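Local coordinates for protein UTP--glucose-1-phosphate uridylyltransferase YngB (Bacillus subtilis, PDB 7O2N) that catalyses the formation of UDP-glucose and diphosphate from glucose 1-phosphate and UTP, a step towards the membrane glycolipids and glucosylated wall teichoic acid of this bacterium, at residues S48-I53 / P140-L145; E155-Q160 / G205-N210; G171-S176 / S199-M204; Q179-E184 / H244-E249. One frame throughout, in Å; residues are numbered along the deposited sequence.

Contact 1: S48-I53 / P140-L145; sequences SGIEDI and PALRQL
Pro140 stands just ahead of helix 141-152 and sets its ring atom CB 3.6 Å from Ser48 OG, the hydroxyl on which this contact turns. Leu142, in the first turn of the helix, comes next. Its CB passes 3.3 Å from Ser48 OG. With CG anti to the backbone N (chi1 173°), the CD2 branch runs on to Ile50 CG1 at 3.8 Å, the two side chains crossing at about a right angle. An alanine in place of Leu142 would probably loosen this packing on Ile50 and that on Val208 of strand 206-210, since both methyl branches would be gone. One residue on, the amide of Arg143 gives Ser48 OG a weak hydrogen bond, N to OG 2.7 Å, bent to 121° at the hydrogen. The rest of Arg143 leaves with CG anti to its own N and bends at chi2, so that CD lies 3.8 Å from Ser48 O; the guanidinium then goes to a salt bridge with Asp147 of the same helix. On the other segment, Gly49 ends helix 37-47 in a Schellman motif, its positive phi turning the chain toward strand 52-57. Ser48 OG also makes a weak bond to Glu44 O, so this buried hydroxyl links the last turn of one helix to the first turn of another, by two weak bonds amid apolar packing.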
loop_
_atom_site.group_PDB
_atom_site.type_symbol
_atom_site.label_atom_id
_atom_site.label_comp_id
_atom_site.label_asym_id
_atom_site.label_seq_id
_atom_site.Cartn_x
_atom_site.Cartn_y
_atom_site.Cartn_z
ATOM N N SER A 48 -11.394 21.597 5.899
ATOM C CA SER A 48 -11.015 22.752 6.705
ATOM C C SER A 48 -11.284 24.052 5.940
ATOM O O SER A 48 -11.020 25.143 6.452
ATOM C CB SER A 48 -9.547 22.699 7.125
ATOM O OG SER A 48 -9.345 21.842 8.238
ATOM N N GLY A 49 -11.733 23.917 4.683
ATOM C CA GLY A 49 -11.992 25.051 3.808
ATOM C C GLY A 49 -10.775 25.560 3.026
ATOM O O GLY A 49 -10.793 26.689 2.554
ATOM N N ILE A 50 -9.725 24.744 2.865
ATOM C CA ILE A 50 -8.621 25.126 1.994
ATOM C C ILE A 50 -9.025 24.873 0.549
ATOM O O ILE A 50 -9.613 23.842 0.229
ATOM C CB ILE A 50 -7.311 24.399 2.353
ATOM C CG1 ILE A 50 -6.889 24.702 3.792
ATOM C CG2 ILE A 50 -6.205 24.742 1.361
ATOM C CD1 ILE A 50 -6.862 26.164 4.104
ATOM N N GLU A 51 -8.705 25.837 -0.322
ATOM C CA GLU A 51 -9.090 25.731 -1.723
ATOM C C GLU A 51 -7.867 25.440 -2.606
ATOM O O GLU A 51 -8.028 24.890 -3.686
ATOM C CB GLU A 51 -9.965 26.922 -2.128
ATOM C CG GLU A 51 -9.646 28.197 -1.349
ATOM C CD GLU A 51 -10.504 29.433 -1.593
ATOM O OE1 GLU A 51 -11.704 29.274 -1.923
ATOM O OE2 GLU A 51 -9.972 30.563 -1.424
ATOM N N ASP A 52 -6.648 25.755 -2.129
ATOM C CA ASP A 52 -5.455 25.670 -2.961
ATOM C C ASP A 52 -4.278 25.093 -2.174
ATOM O O ASP A 52 -3.865 25.642 -1.157
ATOM C CB ASP A 52 -5.078 27.036 -3.545
ATOM C CG ASP A 52 -6.168 27.725 -4.362
ATOM O OD1 ASP A 52 -6.638 27.125 -5.378
ATOM O OD2 ASP A 52 -6.521 28.879 -3.997
ATOM N N ILE A 53 -3.722 23.996 -2.695
ATOM C CA ILE A 53 -2.634 23.264 -2.070
ATOM C C ILE A 53 -1.429 23.260 -3.016
ATOM O O ILE A 53 -1.549 23.033 -4.231
ATOM C CB ILE A 53 -3.103 21.833 -1.755
ATOM C CG1 ILE A 53 -4.271 21.822 -0.764
ATOM C CG2 ILE A 53 -1.946 20.971 -1.283
ATOM C CD1 ILE A 53 -4.935 20.467 -0.567
ATOM N N PRO A 140 -12.437 19.058 11.628
ATOM C CA PRO A 140 -11.154 18.696 11.027
ATOM C C PRO A 140 -10.012 19.450 11.696
ATOM O O PRO A 140 -10.116 20.650 11.971
ATOM C CB PRO A 140 -11.307 19.144 9.567
ATOM C CG PRO A 140 -12.793 19.109 9.315
ATOM C CD PRO A 140 -13.414 19.524 10.632
ATOM N N ALA A 141 -8.925 18.711 11.949
ATOM C CA ALA A 141 -7.843 19.187 12.800
ATOM C C ALA A 141 -7.410 20.601 12.418
ATOM O O ALA A 141 -7.361 21.470 13.283
ATOM C CB ALA A 141 -6.688 18.219 12.756
ATOM N N LEU A 142 -7.096 20.822 11.128
ATOM C CA LEU A 142 -6.565 22.103 10.671
ATOM C C LEU A 142 -7.557 23.240 10.910
ATOM O O LEU A 142 -7.141 24.313 11.347
ATOM C CB LEU A 142 -6.172 22.011 9.194
ATOM C CG LEU A 142 -5.755 23.317 8.526
ATOM C CD1 LEU A 142 -4.373 23.734 9.007
ATOM C CD2 LEU A 142 -5.763 23.135 7.012
ATOM N N ARG A 143 -8.851 22.990 10.626
ATOM C CA ARG A 143 -9.911 23.961 10.860
ATOM C C ARG A 143 -9.780 24.562 12.255
ATOM O O ARG A 143 -10.023 25.743 12.437
ATOM C CB ARG A 143 -11.281 23.280 10.856
ATOM C CG ARG A 143 -12.439 24.252 10.999
ATOM C CD ARG A 143 -12.995 24.428 9.609
ATOM N NE ARG A 143 -13.911 25.548 9.490
ATOM C CZ ARG A 143 -13.601 26.811 9.758
ATOM N NH1 ARG A 143 -12.393 27.130 10.176
ATOM N NH2 ARG A 143 -14.503 27.756 9.583
ATOM N N GLN A 144 -9.417 23.715 13.229
ATOM C CA GLN A 144 -9.305 24.091 14.625
ATOM C C GLN A 144 -8.155 25.073 14.830
ATOM O O GLN A 144 -8.300 25.991 15.635
ATOM C CB GLN A 144 -9.124 22.853 15.505
ATOM C CG GLN A 144 -10.245 21.816 15.411
ATOM C CD GLN A 144 -9.940 20.585 16.238
ATOM O OE1 GLN A 144 -9.086 20.603 17.139
ATOM N NE2 GLN A 144 -10.622 19.486 15.927
ATOM N N LEU A 145 -7.030 24.872 14.122
ATOM C CA LEU A 145 -5.900 25.798 14.152
ATOM C C LEU A 145 -6.305 27.139 13.553
ATOM O O LEU A 145 -5.834 28.188 14.011
ATOM C CB LEU A 145 -4.751 25.242 13.309
ATOM C CG LEU A 145 -3.747 24.362 14.034
ATOM C CD1 LEU A 145 -4.158 22.915 13.869
ATOM C CD2 LEU A 145 -2.357 24.573 13.459
#

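Contact 2: E155-Q160 / G205-N210; sequences EVVGVQ and GRYVLN
Glu155 carries the most folded side chain here. Its CG, anti to the carbonyl carbon (chi1 -78°), comes 3.6 Å from Leu209 CD2, the two side chains crossing at about a right angle, and the bend at chi2 (74°) then turns the carboxylate to Asn210. Leu209 starts out pointing away from strand 156-160, and its CD2 branch brings it back. Glu155 OE2 accepts a weak bond from the backbone, Asn210 N to Glu155 OE2 3.4 Å. An alanine in place of Glu155 would probably cost this link and uncover part of Leu209, because CG packs on Leu209 and OE2 takes the bond.

Farther along, Val157 and Tyr207 form a non-hydrogen-bonded antiparallel pair, lying side by side, pointing the same way, and both touching Leu234 of helix 230-240. Val157 CG2 touches the tyrosine ring obliquely, 3.9 Å from Tyr207 CD2. Val156 and Val208 occupy the other face of the sheet, with Val156 CG1 4.3 Å from Val208 CB; here Val156 packs on helix 141-152. Arg206, extended through chi2 and chi3, carries its charge away to salt bridges with Asp133 and Glu44.

The backbones are tied best by Val208 N to Val156 O at 3.0 Å, a bond straight to 163° that lies in the carbonyl plane. Gly158 N approaches Arg206 O from above its carbonyl plane at 3.2 Å. The ladder thus rests on main-chain bonds between apolar faces, and burial of the Glu155 carboxylate at its end could raise its pKa.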
loop_
_atom_site.group_PDB
_atom_site.type_symbol
_atom_site.label_atom_id
_atom_site.label_comp_id
_atom_site.label_asym_id
_atom_site.label_seq_id
_atom_site.Cartn_x
_atom_site.Cartn_y
_atom_site.Cartn_z
ATOM N N GLU A 155 1.132 33.188 14.454
ATOM C CA GLU A 155 1.525 31.846 14.048
ATOM C C GLU A 155 0.980 30.859 15.077
ATOM O O GLU A 155 1.436 30.856 16.214
ATOM C CB GLU A 155 3.052 31.747 13.941
ATOM C CG GLU A 155 3.653 32.359 12.680
ATOM C CD GLU A 155 3.716 33.880 12.547
ATOM O OE1 GLU A 155 3.402 34.588 13.538
ATOM O OE2 GLU A 155 4.076 34.365 11.438
ATOM N N VAL A 156 -0.015 30.058 14.674
ATOM C CA VAL A 156 -0.619 29.031 15.511
ATOM C C VAL A 156 -0.043 27.650 15.169
ATOM O O VAL A 156 0.220 27.336 14.013
ATOM C CB VAL A 156 -2.168 29.076 15.499
ATOM C CG1 VAL A 156 -2.755 30.213 14.674
ATOM C CG2 VAL A 156 -2.845 27.746 15.197
ATOM N N VAL A 157 0.175 26.833 16.207
ATOM C CA VAL A 157 0.697 25.476 16.101
ATOM C C VAL A 157 -0.379 24.508 16.606
ATOM O O VAL A 157 -1.141 24.835 17.508
ATOM C CB VAL A 157 2.012 25.333 16.900
ATOM C CG1 VAL A 157 2.062 24.040 17.671
ATOM C CG2 VAL A 157 3.262 25.472 16.052
ATOM N N GLY A 158 -0.438 23.309 16.018
ATOM C CA GLY A 158 -1.350 22.251 16.429
ATOM C C GLY A 158 -0.658 21.235 17.339
ATOM O O GLY A 158 0.387 20.680 16.984
ATOM N N VAL A 159 -1.253 21.005 18.523
ATOM C CA VAL A 159 -0.610 20.236 19.582
ATOM C C VAL A 159 -1.565 19.208 20.188
ATOM O O VAL A 159 -2.798 19.292 20.075
ATOM C CB VAL A 159 0.025 21.120 20.676
ATOM C CG1 VAL A 159 1.280 21.819 20.182
ATOM C CG2 VAL A 159 -0.964 22.098 21.319
ATOM N N GLN A 160 -0.919 18.216 20.819
ATOM C CA GLN A 160 -1.512 17.203 21.683
ATOM C C GLN A 160 -0.434 16.731 22.669
ATOM O O GLN A 160 0.769 16.863 22.418
ATOM C CB GLN A 160 -2.066 16.048 20.840
ATOM C CG GLN A 160 -3.459 16.296 20.287
ATOM C CD GLN A 160 -3.989 15.036 19.660
ATOM O OE1 GLN A 160 -3.219 14.104 19.421
ATOM N NE2 GLN A 160 -5.299 14.976 19.420
ATOM N N GLY A 205 2.542 18.162 13.342
ATOM C CA GLY A 205 2.711 18.622 11.968
ATOM C C GLY A 205 1.495 19.352 11.390
ATOM O O GLY A 205 1.046 19.077 10.282
ATOM N N ARG A 206 0.941 20.283 12.168
ATOM C CA ARG A 206 -0.055 21.221 11.676
ATOM C C ARG A 206 0.405 22.618 12.073
ATOM O O ARG A 206 0.887 22.807 13.185
ATOM C CB ARG A 206 -1.437 20.840 12.193
ATOM C CG ARG A 206 -1.909 19.518 11.623
ATOM C CD ARG A 206 -3.326 19.170 12.034
ATOM N NE ARG A 206 -3.684 17.832 11.577
ATOM C CZ ARG A 206 -3.109 16.694 11.987
ATOM N NH1 ARG A 206 -2.101 16.700 12.856
ATOM N NH2 ARG A 206 -3.541 15.549 11.490
ATOM N N TYR A 207 0.368 23.554 11.114
ATOM C CA TYR A 207 0.741 24.941 11.359
ATOM C C TYR A 207 -0.157 25.853 10.530
ATOM O O TYR A 207 -0.564 25.475 9.440
ATOM C CB TYR A 207 2.189 25.222 10.964
ATOM C CG TYR A 207 3.232 24.284 11.502
ATOM C CD1 TYR A 207 3.335 22.965 11.068
ATOM C CD2 TYR A 207 4.210 24.746 12.373
ATOM C CE1 TYR A 207 4.338 22.117 11.532
ATOM C CE2 TYR A 207 5.237 23.925 12.829
ATOM C CZ TYR A 207 5.294 22.600 12.418
ATOM O OH TYR A 207 6.299 21.793 12.869
ATOM N N VAL A 208 -0.488 27.022 11.087
ATOM C CA VAL A 208 -0.905 28.160 10.298
ATOM C C VAL A 208 0.156 29.246 10.470
ATOM O O VAL A 208 0.646 29.468 11.571
ATOM C CB VAL A 208 -2.326 28.600 10.669
ATOM C CG1 VAL A 208 -2.700 29.922 10.021
ATOM C CG2 VAL A 208 -3.317 27.537 10.247
ATOM N N LEU A 209 0.573 29.857 9.352
ATOM C CA LEU A 209 1.690 30.789 9.350
ATOM C C LEU A 209 1.341 32.087 8.624
ATOM O O LEU A 209 0.369 32.167 7.866
ATOM C CB LEU A 209 2.902 30.117 8.692
ATOM C CG LEU A 209 3.461 28.903 9.419
ATOM C CD1 LEU A 209 4.783 28.489 8.787
ATOM C CD2 LEU A 209 3.646 29.203 10.901
ATOM N N ASN A 210 2.171 33.104 8.881
ATOM C CA ASN A 210 2.026 34.390 8.221
ATOM C C ASN A 210 3.120 34.530 7.171
ATOM O O ASN A 210 4.198 33.941 7.303
ATOM C CB ASN A 210 2.017 35.545 9.228
ATOM C CG ASN A 210 0.659 35.741 9.859
ATOM O OD1 ASN A 210 0.546 35.837 11.078
ATOM N ND2 ASN A 210 -0.375 35.760 9.029
#

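Contact 3: G171-S176 / S199-M204; sequences GIINTS and SEIAVM
Gly171 O is the best-held polar atom, gripped twice: Val203 N gives it a hydrogen bond of 2.8 Å, nearly along the C=O axis, and Ala202 CA adds a CA-H...O contact at 3.1 Å. Ile201 O is held in the same double fashion, by the hydrogen bond from Ile173 N at 3.1 Å and by the CA-H of Ile172. These bonds flank a single backbone bridge, Ile172 with Ala202, and the two strands run at 125° to each other.

Around it the isoleucines meet by their branches. Ile172 CD1 lies 3.7 Å from Ala202 CB. Ile173 and Ile201 lie side by side, Ile173 CG2 at 3.6 Å from Ile201 CB and its CD1 against Ile201 CG2. Ser199 OG accepts from Ile201 N at 2.7 Å, an ST turn that bends the chain into strand 201-204, and its oxygen also touches Ile173 CG2.

Strand 201-204 is paired along 156-161, and 171-175 along 182-190, itself joined through 244-247 back to 156-161. The contact therefore closes, by one bridge, a ring of five strands, consistent with a curled end of the mixed sheet of this GT-A nucleotidyltransferase domain.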
loop_
_atom_site.group_PDB
_atom_site.type_symbol
_atom_site.label_atom_id
_atom_site.label_comp_id
_atom_site.label_asym_id
_atom_site.label_seq_id
_atom_site.Cartn_x
_atom_site.Cartn_y
_atom_site.Cartn_z
ATOM N N GLY A 171 8.511 18.101 18.368
ATOM C CA GLY A 171 8.758 19.455 18.834
ATOM C C GLY A 171 7.838 19.797 20.007
ATOM O O GLY A 171 6.629 19.515 19.970
ATOM N N ILE A 172 8.443 20.420 21.033
ATOM C CA ILE A 172 7.800 20.619 22.321
ATOM C C ILE A 172 7.656 22.108 22.606
ATOM O O ILE A 172 8.649 22.846 22.573
ATOM C CB ILE A 172 8.597 19.900 23.422
ATOM C CG1 ILE A 172 8.803 18.416 23.097
ATOM C CG2 ILE A 172 7.960 20.119 24.790
ATOM C CD1 ILE A 172 7.526 17.625 22.873
ATOM N N ILE A 173 6.389 22.499 22.839
ATOM C CA ILE A 173 5.883 23.790 23.283
ATOM C C ILE A 173 6.575 24.181 24.589
ATOM O O ILE A 173 7.199 23.341 25.246
ATOM C CB ILE A 173 4.387 23.583 23.578
ATOM C CG1 ILE A 173 3.478 24.685 23.047
ATOM C CG2 ILE A 173 4.188 23.354 25.067
ATOM C CD1 ILE A 173 2.015 24.422 23.367
ATOM N N ASN A 174 6.410 25.450 24.987
ATOM C CA ASN A 174 6.860 25.918 26.290
ATOM C C ASN A 174 5.904 27.000 26.772
ATOM O O ASN A 174 6.191 28.177 26.597
ATOM C CB ASN A 174 8.313 26.395 26.239
ATOM C CG ASN A 174 8.836 26.935 27.548
ATOM O OD1 ASN A 174 8.068 27.194 28.479
ATOM N ND2 ASN A 174 10.149 27.102 27.609
ATOM N N THR A 175 4.787 26.588 27.388
ATOM C CA THR A 175 3.724 27.517 27.738
ATOM C C THR A 175 4.064 28.334 28.984
ATOM O O THR A 175 4.947 27.998 29.778
ATOM C CB THR A 175 2.400 26.826 28.072
ATOM O OG1 THR A 175 2.369 25.560 27.423
ATOM C CG2 THR A 175 1.202 27.644 27.665
ATOM N N SER A 176 3.334 29.445 29.114
ATOM C CA SER A 176 3.197 30.159 30.365
ATOM C C SER A 176 1.869 29.753 31.000
ATOM O O SER A 176 1.729 29.781 32.220
ATOM C CB SER A 176 3.266 31.644 30.134
ATOM N N SER A 199 7.981 20.650 28.572
ATOM C CA SER A 199 6.586 20.252 28.675
ATOM C C SER A 199 6.410 18.842 28.107
ATOM O O SER A 199 7.372 18.223 27.640
ATOM C CB SER A 199 5.678 21.281 28.036
ATOM O OG SER A 199 4.694 20.692 27.196
ATOM N N GLU A 200 5.173 18.338 28.164
ATOM C CA GLU A 200 4.856 17.076 27.519
ATOM C C GLU A 200 3.854 17.317 26.377
ATOM O O GLU A 200 3.092 16.417 26.020
ATOM C CB GLU A 200 4.477 16.042 28.586
ATOM N N ILE A 201 3.888 18.528 25.785
ATOM C CA ILE A 201 3.018 18.942 24.689
ATOM C C ILE A 201 3.807 19.046 23.378
ATOM O O ILE A 201 4.675 19.913 23.229
ATOM C CB ILE A 201 2.331 20.282 25.018
ATOM C CG1 ILE A 201 1.461 20.211 26.276
ATOM C CG2 ILE A 201 1.579 20.827 23.813
ATOM C CD1 ILE A 201 0.012 19.877 26.024
ATOM N N ALA A 202 3.428 18.205 22.403
ATOM C CA ALA A 202 4.139 18.066 21.137
ATOM C C ALA A 202 3.309 18.586 19.956
ATOM O O ALA A 202 2.068 18.495 19.956
ATOM C CB ALA A 202 4.534 16.623 20.942
ATOM N N VAL A 203 4.016 19.147 18.958
ATOM C CA VAL A 203 3.374 19.715 17.776
ATOM C C VAL A 203 3.138 18.590 16.776
ATOM O O VAL A 203 4.048 17.799 16.511
ATOM C CB VAL A 203 4.165 20.882 17.144
ATOM C CG1 VAL A 203 4.748 21.806 18.211
ATOM C CG2 VAL A 203 5.270 20.386 16.212
ATOM N N MET A 204 1.926 18.566 16.205
ATOM C CA MET A 204 1.491 17.425 15.413
ATOM C C MET A 204 1.383 17.785 13.929
ATOM O O MET A 204 0.285 17.717 13.355
ATOM C CB MET A 204 0.165 16.859 15.943
ATOM C CG MET A 204 0.178 16.582 17.449
ATOM S SD MET A 204 1.022 15.054 17.978
ATOM C CE MET A 204 2.446 15.044 16.891
#

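Contact 4: Q179-E184 / H244-E249; sequences QGHVYE and HARLLE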
loop_
_atom_site.group_PDB
_atom_site.type_symbol
_atom_site.label_atom_id
_atom_site.label_comp_id
_atom_site.label_asym_id
_atom_site.label_seq_id
_atom_site.Cartn_x
_atom_site.Cartn_y
_atom_site.Cartn_z
ATOM N N GLN A 179 -5.775 28.847 28.119
ATOM C CA GLN A 179 -7.024 29.572 28.189
ATOM C C GLN A 179 -7.957 28.844 27.225
ATOM O O GLN A 179 -7.579 28.635 26.074
ATOM C CB GLN A 179 -6.800 31.060 27.846
ATOM C CG GLN A 179 -5.378 31.640 28.012
ATOM C CD GLN A 179 -4.515 31.810 26.766
ATOM O OE1 GLN A 179 -3.282 31.882 26.817
ATOM N NE2 GLN A 179 -5.143 31.921 25.607
ATOM N N GLY A 180 -9.119 28.389 27.710
ATOM C CA GLY A 180 -9.949 27.459 26.954
ATOM C C GLY A 180 -9.100 26.339 26.349
ATOM O O GLY A 180 -8.378 25.656 27.079
ATOM N N HIS A 181 -9.111 26.259 25.007
ATOM C CA HIS A 181 -8.485 25.198 24.238
ATOM C C HIS A 181 -7.125 25.613 23.680
ATOM O O HIS A 181 -6.547 24.853 22.907
ATOM C CB HIS A 181 -9.409 24.862 23.072
ATOM C CG HIS A 181 -10.525 23.951 23.442
ATOM N ND1 HIS A 181 -10.303 22.616 23.745
ATOM C CD2 HIS A 181 -11.855 24.165 23.524
ATOM C CE1 HIS A 181 -11.454 22.039 24.005
ATOM N NE2 HIS A 181 -12.423 22.971 23.878
ATOM N N VAL A 182 -6.616 26.787 24.092
ATOM C CA VAL A 182 -5.515 27.442 23.400
ATOM C C VAL A 182 -4.356 27.699 24.360
ATOM O O VAL A 182 -4.452 28.565 25.222
ATOM C CB VAL A 182 -5.984 28.773 22.766
ATOM C CG1 VAL A 182 -4.893 29.485 21.964
ATOM C CG2 VAL A 182 -7.280 28.629 21.974
ATOM N N TYR A 183 -3.246 26.975 24.196
ATOM C CA TYR A 183 -2.068 27.249 25.007
ATOM C C TYR A 183 -1.411 28.516 24.478
ATOM O O TYR A 183 -1.870 29.076 23.492
ATOM C CB TYR A 183 -1.192 25.997 25.202
ATOM C CG TYR A 183 -1.840 24.940 26.075
ATOM C CD1 TYR A 183 -3.169 24.586 25.866
ATOM C CD2 TYR A 183 -1.162 24.308 27.115
ATOM C CE1 TYR A 183 -3.814 23.645 26.652
ATOM C CE2 TYR A 183 -1.789 23.345 27.899
ATOM C CZ TYR A 183 -3.121 23.016 27.671
ATOM O OH TYR A 183 -3.825 22.104 28.414
ATOM N N GLU A 184 -0.377 28.990 25.172
ATOM C CA GLU A 184 0.248 30.258 24.842
ATOM C C GLU A 184 1.757 30.040 24.861
ATOM O O GLU A 184 2.419 30.088 25.893
ATOM C CB GLU A 184 -0.278 31.390 25.742
ATOM N N HIS A 244 0.901 31.021 19.618
ATOM C CA HIS A 244 -0.226 30.320 20.210
ATOM C C HIS A 244 -0.253 28.869 19.730
ATOM O O HIS A 244 0.402 28.532 18.747
ATOM C CB HIS A 244 -1.532 31.062 19.910
ATOM C CG HIS A 244 -1.637 32.368 20.621
ATOM N ND1 HIS A 244 -0.531 33.149 20.912
ATOM C CD2 HIS A 244 -2.706 33.042 21.087
ATOM C CE1 HIS A 244 -0.917 34.249 21.519
ATOM N NE2 HIS A 244 -2.247 34.207 21.638
ATOM N N ALA A 245 -0.997 28.015 20.455
ATOM C CA ALA A 245 -1.141 26.604 20.135
ATOM C C ALA A 245 -2.556 26.137 20.463
ATOM O O ALA A 245 -3.113 26.481 21.504
ATOM C CB ALA A 245 -0.110 25.797 20.879
ATOM N N ARG A 246 -3.136 25.349 19.560
ATOM C CA ARG A 246 -4.413 24.714 19.821
ATOM C C ARG A 246 -4.168 23.284 20.306
ATOM O O ARG A 246 -3.382 22.551 19.711
ATOM C CB ARG A 246 -5.250 24.697 18.539
ATOM C CG ARG A 246 -6.517 23.859 18.643
ATOM C CD ARG A 246 -7.560 24.771 19.242
ATOM N NE ARG A 246 -8.916 24.359 18.935
ATOM C CZ ARG A 246 -9.551 23.392 19.571
ATOM N NH1 ARG A 246 -8.925 22.744 20.538
ATOM N NH2 ARG A 246 -10.796 23.079 19.248
ATOM N N LEU A 247 -4.835 22.895 21.402
ATOM C CA LEU A 247 -4.958 21.485 21.729
ATOM C C LEU A 247 -6.020 20.914 20.797
ATOM O O LEU A 247 -7.077 21.510 20.609
ATOM C CB LEU A 247 -5.351 21.321 23.197
ATOM C CG LEU A 247 -5.185 19.913 23.778
ATOM C CD1 LEU A 247 -3.772 19.650 24.312
ATOM C CD2 LEU A 247 -6.231 19.672 24.854
ATOM N N LEU A 248 -5.694 19.785 20.170
ATOM C CA LEU A 248 -6.516 19.256 19.101
ATOM C C LEU A 248 -7.496 18.230 19.658
ATOM O O LEU A 248 -7.117 17.321 20.401
ATOM C CB LEU A 248 -5.589 18.625 18.062
ATOM C CG LEU A 248 -4.707 19.604 17.292
ATOM C CD1 LEU A 248 -3.520 18.896 16.669
ATOM C CD2 LEU A 248 -5.512 20.315 16.226
ATOM N N GLU A 249 -8.734 18.321 19.181
ATOM C CA GLU A 249 -9.840 17.546 19.697
ATOM C C GLU A 249 -9.716 16.056 19.370
ATOM O O GLU A 249 -9.929 15.234 20.263
ATOM C CB GLU A 249 -11.174 18.195 19.327
ATOM C CG GLU A 249 -12.307 17.209 19.117
ATOM C CD GLU A 249 -12.845 17.111 17.699
ATOM O OE1 GLU A 249 -13.146 18.164 17.104
ATOM O OE2 GLU A 249 -12.988 15.983 17.207
#
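Arg246 can be followed outward from its CB. CG stands anti to the backbone N (chi1 171°), and a bend at chi2 swings the chain over His181, so that CD comes 3.8 Å from His181 O. NE comes near His181 CB, CZ then lies 3.8 Å from His181 CB, and NH1 is closer still to that CB, at 3.3 Å. His181 CB thus sits over one face of the guanidinium. At the tip NH2 rides 4.3 Å above the plane of the His181 ring, offset toward its rim. Ring and guanidinium are tilted 40° apart, so the two side chains lie along one another without a flat stack. Arg246 also touches Gln144 and Val148 of helix 141-152.

Alongside this pair the backbones are hydrogen-bonded. Leu247 N gives His181 O a bond of 3.0 Å, straight to 164° and nearly along the C=O axis. Tyr183 and Ala245, a hydrogen-bonded antiparallel pair, exchange two weak bonds, Tyr183 N to Ala245 O at 2.7 Å, short but bent, and Ala245 N to Tyr183 O at 3.3 Å. The Tyr183 ring leans obliquely to Leu247, CE1 to Leu247 CB 4.4 Å. Tyr183 and Ala245 share a face of the sheet and pack there on Ile173, whereas Val182 and Arg246 stand on the other face.

Gly180 takes the positive phi of a type II' turn from Gln179 to Val182, the tight two-residue turn of a beta hairpin, and strand 244-247 joins the hairpin's second arm antiparallel while running parallel to 156-161, which is part of what makes the sheet mixed.

Contacts 1 and 2 are buried, contact 3 is partly so, and contact 4 lies at the surface. All four reach one mixed sheet; contacts 2, 3 and 4 are strand pairings in it, whereas contact 1 joins two helix ends beside it through a hydroxyl. Strand 156-161 is flanked by 201-204 of contact 3 and 244-247 of contact 4, with Gly158 O near Met204 N and Val157 O near Arg246 N as probable hydrogen bonds. Contact 1 reaches contact 2 where Leu145 packs on Val156 and Gly158. Gln144 ties it to contact 4 by a probable bond to Glu249 N. Moving outward, aliphatic faces and a buried carboxylate give way to an arginine lying on a histidine.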